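Local atomic coordinates of CrmK (Actinoalloteichus sp. WH1-2216-6, PDB entry 5I1V), a protein that is a flavoenzyme carrying covalently bound FAD, probably an oxygen-dependent oxidase, that takes part in recycling shunt products during caerulomycin biosynthesis. Residues V338-R348 with G397-W408; L144-L152 with V387-R396. All coordinates share one frame; numbering follows the deposited sequence.

Interaction 1 (V338-R348 with G397-W408); sequences VRRKVKSADLR and GASLKTFYMVAW
The carbonyl oxygen Ala345 O is gripped twice by Thr402: OG1 donates to it at 2.6 Å and the amide N of the same residue does so as well. Thr402 OG1 lies between its own backbone N and carbonyl carbon (chi1 79°), which swings the hydroxyl back to the neighbouring strand. On the other face, Asp346 and Lys401 run side by side, and NZ of Lys401 meets Asp346 OD2 at 2.7 Å on the syn side, out of the carboxylate plane. A water accepts from Ser344 OG and donates to Asp346 OD1 and Thr402 O, while the same OG is also hydrogen-bonded to Tyr446 N, the backbone of an FAD-binding residue. The antiparallel ladder ends in a classic beta bulge, Ser399 N and Leu400 N both donating to Leu347 O. At the other end Arg339 CB sits over the face of Trp408, 3.9 Å from the centroid of the five-membered ring, while Trp408 NE1 and Arg339 NH2 share the carboxylate of Asp414. Were Trp408 an alanine, Arg339 CB would probably lose the ring face it rests on and Asp414 OD1 its indole donor. Between these ends Val342 CG1 packs on Phe403 CZ and Met405 CE. Strand 339-347 lies between 400-408 and 442-444 in the large antiparallel sheet; helix 414-428 covers the face bearing Lys341, Tyr404 and Val406.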
loop_
_atom_site.group_PDB
_atom_site.type_symbol
_atom_site.label_atom_id
_atom_site.label_comp_id
_atom_site.label_asym_id
_atom_site.label_seq_id
_atom_site.Cartn_x
_atom_site.Cartn_y
_atom_site.Cartn_z
ATOM N N VAL A 338 -1.501 -14.745 -2.886
ATOM C CA VAL A 338 -0.381 -15.228 -3.706
ATOM C C VAL A 338 0.442 -16.297 -3.016
ATOM O O VAL A 338 0.794 -16.167 -1.825
ATOM C CB VAL A 338 0.546 -14.049 -4.068
ATOM C CG1 VAL A 338 1.735 -14.515 -4.893
ATOM C CG2 VAL A 338 -0.253 -13.005 -4.818
ATOM N N ARG A 339 0.778 -17.331 -3.766
ATOM C CA ARG A 339 1.627 -18.423 -3.284
ATOM C C ARG A 339 3.063 -18.115 -3.716
ATOM O O ARG A 339 3.281 -17.590 -4.816
ATOM C CB ARG A 339 1.123 -19.751 -3.822
ATOM C CG ARG A 339 -0.317 -20.068 -3.466
ATOM C CD ARG A 339 -0.864 -21.302 -4.181
ATOM N NE ARG A 339 -0.432 -22.564 -3.575
ATOM C CZ ARG A 339 -1.000 -23.129 -2.507
ATOM N NH1 ARG A 339 -2.023 -22.558 -1.885
ATOM N NH2 ARG A 339 -0.509 -24.256 -2.015
ATOM N N ARG A 340 4.036 -18.396 -2.865
ATOM C CA ARG A 340 5.428 -17.953 -3.106
ATOM C C ARG A 340 6.449 -18.908 -2.612
ATOM O O ARG A 340 6.213 -19.635 -1.639
ATOM C CB ARG A 340 5.753 -16.631 -2.379
ATOM C CG ARG A 340 4.669 -15.589 -2.413
ATOM C CD ARG A 340 5.006 -14.404 -1.509
ATOM N NE ARG A 340 3.913 -13.425 -1.564
ATOM C CZ ARG A 340 3.756 -12.541 -2.543
ATOM N NH1 ARG A 340 2.710 -11.723 -2.533
ATOM N NH2 ARG A 340 4.632 -12.486 -3.549
ATOM N N LYS A 341 7.636 -18.849 -3.221
ATOM C CA LYS A 341 8.814 -19.469 -2.692
ATOM C C LYS A 341 9.998 -18.498 -2.927
ATOM O O LYS A 341 10.162 -17.940 -4.021
ATOM C CB LYS A 341 9.051 -20.804 -3.374
ATOM C CG LYS A 341 10.304 -21.565 -2.971
ATOM C CD LYS A 341 10.247 -22.129 -1.578
ATOM C CE LYS A 341 11.534 -22.861 -1.202
ATOM N NZ LYS A 341 11.807 -22.820 0.276
ATOM N N VAL A 342 10.810 -18.276 -1.899
ATOM C CA VAL A 342 11.965 -17.366 -2.020
ATOM C C VAL A 342 13.235 -18.100 -1.622
ATOM O O VAL A 342 13.207 -19.059 -0.851
ATOM C CB VAL A 342 11.845 -16.081 -1.191
ATOM C CG1 VAL A 342 10.672 -15.227 -1.675
ATOM C CG2 VAL A 342 11.776 -16.434 0.308
ATOM N N LYS A 343 14.347 -17.688 -2.219
ATOM C CA LYS A 343 15.650 -18.157 -1.821
ATOM C C LYS A 343 16.622 -16.952 -1.834
ATOM O O LYS A 343 16.343 -15.912 -2.399
ATOM C CB LYS A 343 16.142 -19.270 -2.777
ATOM C CG LYS A 343 15.259 -20.508 -2.819
ATOM C CD LYS A 343 15.843 -21.581 -3.720
ATOM C CE LYS A 343 15.080 -22.877 -3.611
ATOM N NZ LYS A 343 15.697 -23.779 -2.595
ATOM N N SER A 344 17.769 -17.143 -1.239
ATOM C CA SER A 344 18.709 -16.102 -0.976
ATOM C C SER A 344 20.118 -16.657 -1.094
ATOM O O SER A 344 20.346 -17.825 -0.774
ATOM C CB SER A 344 18.418 -15.597 0.445
ATOM O OG SER A 344 19.564 -15.199 1.122
ATOM N N ALA A 345 21.042 -15.834 -1.572
ATOM C CA ALA A 345 22.486 -16.179 -1.666
ATOM C C ALA A 345 23.265 -14.855 -1.742
ATOM O O ALA A 345 23.006 -14.009 -2.586
ATOM C CB ALA A 345 22.807 -17.090 -2.867
ATOM N N ASP A 346 24.217 -14.675 -0.858
ATOM C CA ASP A 346 25.010 -13.448 -0.834
ATOM C C ASP A 346 26.427 -13.690 -1.272
ATOM O O ASP A 346 26.960 -14.748 -1.014
ATOM C CB ASP A 346 24.974 -12.862 0.584
ATOM C CG ASP A 346 23.560 -12.529 1.008
ATOM O OD1 ASP A 346 22.649 -12.565 0.100
ATOM O OD2 ASP A 346 23.365 -12.253 2.221
ATOM N N LEU A 347 27.013 -12.682 -1.922
ATOM C CA LEU A 347 28.255 -12.816 -2.711
ATOM C C LEU A 347 29.266 -11.785 -2.256
ATOM O O LEU A 347 28.895 -10.658 -1.879
ATOM C CB LEU A 347 28.001 -12.540 -4.195
ATOM C CG LEU A 347 27.132 -13.515 -4.987
ATOM C CD1 LEU A 347 26.708 -12.883 -6.301
ATOM C CD2 LEU A 347 27.877 -14.822 -5.239
ATOM N N ARG A 348 30.536 -12.149 -2.319
ATOM C CA ARG A 348 31.622 -11.161 -2.123
ATOM C C ARG A 348 32.582 -11.245 -3.313
ATOM O O ARG A 348 33.618 -10.596 -3.328
ATOM C CB ARG A 348 32.364 -11.388 -0.803
ATOM C CG ARG A 348 32.917 -12.804 -0.670
ATOM C CD ARG A 348 33.355 -13.160 0.743
ATOM N NE ARG A 348 34.605 -12.500 1.063
ATOM C CZ ARG A 348 34.739 -11.386 1.789
ATOM N NH1 ARG A 348 33.692 -10.761 2.342
ATOM N NH2 ARG A 348 35.961 -10.893 1.978
ATOM N N GLY A 397 30.027 -8.884 5.464
ATOM C CA GLY A 397 31.080 -9.292 4.539
ATOM C C GLY A 397 30.598 -9.376 3.113
ATOM O O GLY A 397 31.399 -9.261 2.190
ATOM N N ALA A 398 29.301 -9.581 2.914
ATOM C CA ALA A 398 28.758 -9.579 1.550
ATOM C C ALA A 398 28.920 -8.212 0.893
ATOM O O ALA A 398 28.774 -7.172 1.528
ATOM C CB ALA A 398 27.301 -10.012 1.550
ATOM N N SER A 399 29.227 -8.232 -0.388
ATOM C CA SER A 399 29.288 -7.041 -1.211
ATOM C C SER A 399 27.980 -6.842 -1.933
ATOM O O SER A 399 27.642 -5.735 -2.323
ATOM C CB SER A 399 30.382 -7.204 -2.292
ATOM O OG SER A 399 31.633 -7.351 -1.684
ATOM N N LEU A 400 27.270 -7.948 -2.132
ATOM C CA LEU A 400 26.174 -8.012 -3.044
ATOM C C LEU A 400 25.218 -9.121 -2.560
ATOM O O LEU A 400 25.668 -10.147 -2.073
ATOM C CB LEU A 400 26.718 -8.303 -4.450
ATOM C CG LEU A 400 25.693 -8.011 -5.526
ATOM C CD1 LEU A 400 26.274 -7.259 -6.693
ATOM C CD2 LEU A 400 25.051 -9.320 -5.956
ATOM N N LYS A 401 23.929 -8.862 -2.623
ATOM C CA LYS A 401 22.921 -9.829 -2.270
ATOM C C LYS A 401 22.197 -10.316 -3.524
ATOM O O LYS A 401 22.073 -9.575 -4.526
ATOM C CB LYS A 401 21.922 -9.248 -1.294
ATOM C CG LYS A 401 22.508 -8.884 0.047
ATOM C CD LYS A 401 21.419 -8.448 1.011
ATOM C CE LYS A 401 21.741 -8.815 2.448
ATOM N NZ LYS A 401 21.542 -10.259 2.665
ATOM N N THR A 402 21.767 -11.575 -3.493
ATOM C CA THR A 402 20.934 -12.107 -4.553
ATOM C C THR A 402 19.724 -12.797 -3.905
ATOM O O THR A 402 19.812 -13.341 -2.810
ATOM C CB THR A 402 21.655 -13.103 -5.495
ATOM O OG1 THR A 402 21.732 -14.386 -4.866
ATOM C CG2 THR A 402 23.048 -12.579 -5.904
ATOM N N PHE A 403 18.624 -12.749 -4.629
ATOM C CA PHE A 403 17.313 -13.121 -4.177
ATOM C C PHE A 403 16.671 -13.853 -5.368
ATOM O O PHE A 403 16.908 -13.478 -6.518
ATOM C CB PHE A 403 16.588 -11.814 -3.846
ATOM C CG PHE A 403 15.162 -11.982 -3.446
ATOM C CD1 PHE A 403 14.836 -12.640 -2.265
ATOM C CD2 PHE A 403 14.147 -11.470 -4.219
ATOM C CE1 PHE A 403 13.507 -12.795 -1.887
ATOM C CE2 PHE A 403 12.818 -11.613 -3.845
ATOM C CZ PHE A 403 12.498 -12.278 -2.675
ATOM N N TYR A 404 15.906 -14.907 -5.082
ATOM C CA TYR A 404 15.204 -15.717 -6.060
ATOM C C TYR A 404 13.754 -15.772 -5.608
ATOM O O TYR A 404 13.502 -15.931 -4.396
ATOM C CB TYR A 404 15.711 -17.143 -6.066
ATOM C CG TYR A 404 17.160 -17.292 -6.382
ATOM C CD1 TYR A 404 18.153 -16.811 -5.534
ATOM C CD2 TYR A 404 17.564 -17.956 -7.541
ATOM C CE1 TYR A 404 19.501 -16.985 -5.834
ATOM C CE2 TYR A 404 18.900 -18.099 -7.850
ATOM C CZ TYR A 404 19.862 -17.619 -7.017
ATOM O OH TYR A 404 21.185 -17.848 -7.358
ATOM N N MET A 405 12.823 -15.589 -6.532
ATOM C CA MET A 405 11.416 -15.661 -6.197
ATOM C C MET A 405 10.559 -16.217 -7.355
ATOM O O MET A 405 10.892 -16.030 -8.533
ATOM C CB MET A 405 10.954 -14.307 -5.642
ATOM C CG MET A 405 9.940 -13.476 -6.409
ATOM S SD MET A 405 8.322 -13.259 -5.552
ATOM C CE MET A 405 8.722 -13.121 -3.807
ATOM N N VAL A 406 9.516 -16.965 -6.979
ATOM C CA VAL A 406 8.446 -17.408 -7.880
ATOM C C VAL A 406 7.184 -17.107 -7.110
ATOM O O VAL A 406 7.142 -17.310 -5.865
ATOM C CB VAL A 406 8.475 -18.914 -8.243
ATOM C CG1 VAL A 406 9.579 -19.220 -9.211
ATOM C CG2 VAL A 406 8.686 -19.782 -7.038
ATOM N N ALA A 407 6.236 -16.480 -7.801
ATOM C CA ALA A 407 4.909 -16.146 -7.249
ATOM C C ALA A 407 3.826 -16.651 -8.195
ATOM O O ALA A 407 3.940 -16.525 -9.415
ATOM C CB ALA A 407 4.779 -14.683 -7.033
ATOM N N TRP A 408 2.799 -17.278 -7.639
ATOM C CA TRP A 408 1.717 -17.821 -8.456
ATOM C C TRP A 408 0.429 -17.895 -7.631
ATOM O O TRP A 408 0.423 -17.596 -6.416
ATOM C CB TRP A 408 2.127 -19.185 -9.027
ATOM C CG TRP A 408 2.225 -20.293 -8.038
ATOM C CD1 TRP A 408 1.295 -21.251 -7.814
ATOM C CD2 TRP A 408 3.295 -20.560 -7.128
ATOM N NE1 TRP A 408 1.715 -22.114 -6.851
ATOM C CE2 TRP A 408 2.936 -21.705 -6.390
ATOM C CE3 TRP A 408 4.523 -19.941 -6.854
ATOM C CZ2 TRP A 408 3.774 -22.278 -5.435
ATOM C CZ3 TRP A 408 5.342 -20.494 -5.884
ATOM C CH2 TRP A 408 4.975 -21.648 -5.194
HETATM O O HOH W 1 20.008 -12.634 -0.149
#

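Interaction 2 (L144-L152 with V387-R396); sequences LLGLTVDYL and VDPAATAVPR
The turn that follows helix 142-145, in the FAD-binding domain, is tied here to the loop leading into strand 400-408 by an end-on, two-nitrogen salt bridge between Arg396 and Asp150. Arg396 NH1 gives a nearly straight bond (176°) to Asp150 OD2 at 3.0 Å, lying in the guanidinium plane and using the syn lone pair of that oxygen. NH2 reaches Asp150 OD1 at 2.8 Å, somewhat out of both planes, for carboxylate and guanidinium are turned 31° apart. The arginine chain is extended from CG to NE and meets the aspartate from the opposite direction. Each end of the pair is held further by its own segment. Leu147 N donates to Asp150 OD2 at 2.9 Å from above the carboxylate plane, closing the turn on its own acid, and Arg396 NH2 also donates to Thr392 OG1 at 2.8 Å; NH1 has a further acceptor in Val384 O.

Apolar groups sandwich the guanidinium: CD1 of Leu147 lies over one face, 3.7 Å from Arg396 NH1, and CG2 of Val387 covers the opposite face. Beside it Val149 carries CG1 anti to the carbonyl carbon (chi1 -60°), which leaves CG2 between the backbone N and the carbonyl carbon, and CG2 touches Val394 CG2 at 3.8 Å and also approaches Arg396 NH2. Leu147 in turn packs on Tyr380.

With two arginine nitrogens and a backbone amide directed at one carboxylate, Asp150 is likely to stay ionised, and the aliphatic groups over both guanidinium faces probably strengthen the attraction between the two charges. The further bonds, from the arginine to Thr392 and Val384 and from Leu147 N to the aspartate, limit rotation of both groups, consistent with a fixed junction between turn and loop.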
loop_
_atom_site.group_PDB
_atom_site.type_symbol
_atom_site.label_atom_id
_atom_site.label_comp_id
_atom_site.label_asym_id
_atom_site.label_seq_id
_atom_site.Cartn_x
_atom_site.Cartn_y
_atom_site.Cartn_z
ATOM N N LEU A 144 24.730 3.716 2.394
ATOM C CA LEU A 144 24.995 4.995 3.012
ATOM C C LEU A 144 24.843 4.947 4.519
ATOM O O LEU A 144 25.595 5.617 5.206
ATOM C CB LEU A 144 24.062 6.073 2.449
ATOM C CG LEU A 144 24.407 6.440 0.992
ATOM C CD1 LEU A 144 23.302 7.248 0.321
ATOM C CD2 LEU A 144 25.745 7.169 0.878
ATOM N N LEU A 145 23.895 4.161 5.030
ATOM C CA LEU A 145 23.498 4.223 6.464
ATOM C C LEU A 145 23.706 2.960 7.303
ATOM O O LEU A 145 23.599 3.007 8.538
ATOM C CB LEU A 145 22.011 4.595 6.561
ATOM C CG LEU A 145 21.639 5.966 5.982
ATOM C CD1 LEU A 145 20.149 6.295 6.186
ATOM C CD2 LEU A 145 22.514 7.051 6.589
ATOM N N GLY A 146 23.977 1.839 6.651
ATOM C CA GLY A 146 24.087 0.582 7.322
ATOM C C GLY A 146 22.795 -0.232 7.392
ATOM O O GLY A 146 21.902 -0.094 6.541
ATOM N N LEU A 147 22.700 -1.063 8.429
ATOM C CA LEU A 147 21.543 -1.919 8.650
ATOM C C LEU A 147 20.644 -1.329 9.695
ATOM O O LEU A 147 21.079 -0.521 10.525
ATOM C CB LEU A 147 21.992 -3.298 9.095
ATOM C CG LEU A 147 22.944 -3.975 8.137
ATOM C CD1 LEU A 147 23.363 -5.330 8.669
ATOM C CD2 LEU A 147 22.340 -4.169 6.759
ATOM N N THR A 148 19.394 -1.787 9.717
ATOM C CA THR A 148 18.481 -1.376 10.761
ATOM C C THR A 148 19.074 -1.625 12.143
ATOM O O THR A 148 18.948 -0.805 13.048
ATOM C CB THR A 148 17.154 -2.127 10.690
ATOM O OG1 THR A 148 17.405 -3.547 10.708
ATOM C CG2 THR A 148 16.462 -1.863 9.447
ATOM N N VAL A 149 19.717 -2.757 12.320
ATOM C CA VAL A 149 20.248 -3.103 13.627
ATOM C C VAL A 149 21.429 -2.213 14.064
ATOM O O VAL A 149 21.731 -2.125 15.256
ATOM C CB VAL A 149 20.610 -4.578 13.743
ATOM C CG1 VAL A 149 19.377 -5.454 13.509
ATOM C CG2 VAL A 149 21.770 -4.957 12.842
ATOM N N ASP A 150 22.027 -1.470 13.146
ATOM C CA ASP A 150 22.982 -0.418 13.532
ATOM C C ASP A 150 22.387 0.786 14.293
ATOM O O ASP A 150 23.133 1.618 14.780
ATOM C CB ASP A 150 23.796 0.027 12.312
ATOM C CG ASP A 150 24.592 -1.139 11.699
ATOM O OD1 ASP A 150 25.056 -1.947 12.524
ATOM O OD2 ASP A 150 24.736 -1.286 10.430
ATOM N N TYR A 151 21.062 0.840 14.405
ATOM C CA TYR A 151 20.346 1.863 15.133
ATOM C C TYR A 151 19.536 1.307 16.278
ATOM O O TYR A 151 18.634 2.020 16.786
ATOM C CB TYR A 151 19.401 2.579 14.141
ATOM C CG TYR A 151 20.216 3.183 13.052
ATOM C CD1 TYR A 151 20.531 2.447 11.894
ATOM C CD2 TYR A 151 20.770 4.432 13.210
ATOM C CE1 TYR A 151 21.344 2.999 10.913
ATOM C CE2 TYR A 151 21.598 4.980 12.250
ATOM C CZ TYR A 151 21.887 4.273 11.116
ATOM O OH TYR A 151 22.719 4.866 10.158
ATOM N N LEU A 152 19.735 0.027 16.622
ATOM C CA LEU A 152 18.931 -0.587 17.663
ATOM C C LEU A 152 19.459 -0.165 19.056
ATOM O O LEU A 152 20.487 -0.627 19.541
ATOM C CB LEU A 152 18.873 -2.087 17.580
ATOM C CG LEU A 152 17.915 -2.813 18.557
ATOM C CD1 LEU A 152 16.481 -2.401 18.322
ATOM C CD2 LEU A 152 18.020 -4.313 18.356
ATOM N N VAL A 387 31.323 -1.260 10.181
ATOM C CA VAL A 387 31.053 -1.390 11.592
ATOM C C VAL A 387 31.989 -2.457 12.103
ATOM O O VAL A 387 32.475 -3.294 11.346
ATOM C CB VAL A 387 29.603 -1.832 11.905
ATOM C CG1 VAL A 387 28.600 -0.856 11.342
ATOM C CG2 VAL A 387 29.318 -3.212 11.355
ATOM N N ASP A 388 32.214 -2.430 13.408
ATOM C CA ASP A 388 32.831 -3.543 14.078
ATOM C C ASP A 388 31.888 -4.752 13.966
ATOM O O ASP A 388 30.836 -4.747 14.634
ATOM C CB ASP A 388 33.017 -3.141 15.545
ATOM C CG ASP A 388 33.646 -4.250 16.373
ATOM O OD1 ASP A 388 33.938 -5.315 15.776
ATOM O OD2 ASP A 388 33.811 -4.056 17.607
ATOM N N PRO A 389 32.215 -5.771 13.137
ATOM C CA PRO A 389 31.157 -6.804 12.947
ATOM C C PRO A 389 30.789 -7.602 14.194
ATOM O O PRO A 389 29.685 -8.133 14.275
ATOM C CB PRO A 389 31.716 -7.740 11.857
ATOM C CG PRO A 389 33.168 -7.415 11.742
ATOM C CD PRO A 389 33.450 -6.087 12.396
ATOM N N ALA A 390 31.701 -7.671 15.161
ATOM C CA ALA A 390 31.457 -8.390 16.413
ATOM C C ALA A 390 30.343 -7.773 17.228
ATOM O O ALA A 390 29.758 -8.459 18.087
ATOM C CB ALA A 390 32.714 -8.404 17.252
ATOM N N ALA A 391 30.058 -6.491 16.973
ATOM C CA ALA A 391 29.169 -5.730 17.835
ATOM C C ALA A 391 27.692 -6.073 17.607
ATOM O O ALA A 391 26.872 -5.729 18.458
ATOM C CB ALA A 391 29.394 -4.229 17.678
ATOM N N THR A 392 27.381 -6.775 16.505
ATOM C CA THR A 392 26.015 -7.253 16.203
ATOM C C THR A 392 26.026 -8.714 15.754
ATOM O O THR A 392 27.075 -9.270 15.461
ATOM C CB THR A 392 25.299 -6.351 15.128
ATOM O OG1 THR A 392 26.167 -6.164 14.015
ATOM C CG2 THR A 392 25.010 -4.993 15.721
ATOM N N ALA A 393 24.862 -9.356 15.747
ATOM C CA ALA A 393 24.770 -10.752 15.450
ATOM C C ALA A 393 24.735 -11.025 13.929
ATOM O O ALA A 393 25.066 -12.124 13.486
ATOM C CB ALA A 393 23.561 -11.351 16.131
ATOM N N VAL A 394 24.360 -10.038 13.136
ATOM C CA VAL A 394 24.228 -10.232 11.686
ATOM C C VAL A 394 25.562 -10.556 11.017
ATOM O O VAL A 394 26.561 -9.844 11.250
ATOM C CB VAL A 394 23.686 -8.976 10.956
ATOM C CG1 VAL A 394 23.415 -9.303 9.490
ATOM C CG2 VAL A 394 22.408 -8.487 11.568
ATOM N N PRO A 395 25.597 -11.594 10.147
ATOM C CA PRO A 395 26.785 -11.785 9.315
ATOM C C PRO A 395 27.078 -10.559 8.487
ATOM O O PRO A 395 26.175 -9.881 8.018
ATOM C CB PRO A 395 26.368 -12.926 8.369
ATOM C CG PRO A 395 25.441 -13.731 9.189
ATOM C CD PRO A 395 24.626 -12.691 9.898
ATOM N N ARG A 396 28.337 -10.229 8.345
ATOM C CA ARG A 396 28.687 -9.149 7.464
ATOM C C ARG A 396 29.770 -9.625 6.514
ATOM O O ARG A 396 30.374 -10.644 6.748
ATOM C CB ARG A 396 29.067 -7.941 8.294
ATOM C CG ARG A 396 27.793 -7.249 8.815
ATOM C CD ARG A 396 28.109 -6.086 9.672
ATOM N NE ARG A 396 27.107 -5.832 10.690
ATOM C CZ ARG A 396 26.378 -4.720 10.805
ATOM N NH1 ARG A 396 26.490 -3.726 9.950
ATOM N NH2 ARG A 396 25.557 -4.598 11.821
#

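The two contacts follow one another along the chain: Arg396, which ends the loop of interaction 2, is directly followed by Gly397, where the second segment of interaction 1 begins. Their centres lie about 20 Å apart, and apart from this junction they do not touch. Both border the flavin site. The side chain of Tyr138, which binds FAD, is about 3 Å from that of Lys401 in interaction 1 and about 4 Å from that of Leu147 in interaction 2. The FAD itself is about 6 Å from the side chain of Arg340 and about 7 Å from that of Leu147. The loop held to the FAD-binding domain by interaction 2 thus continues into the sheet strand of interaction 1.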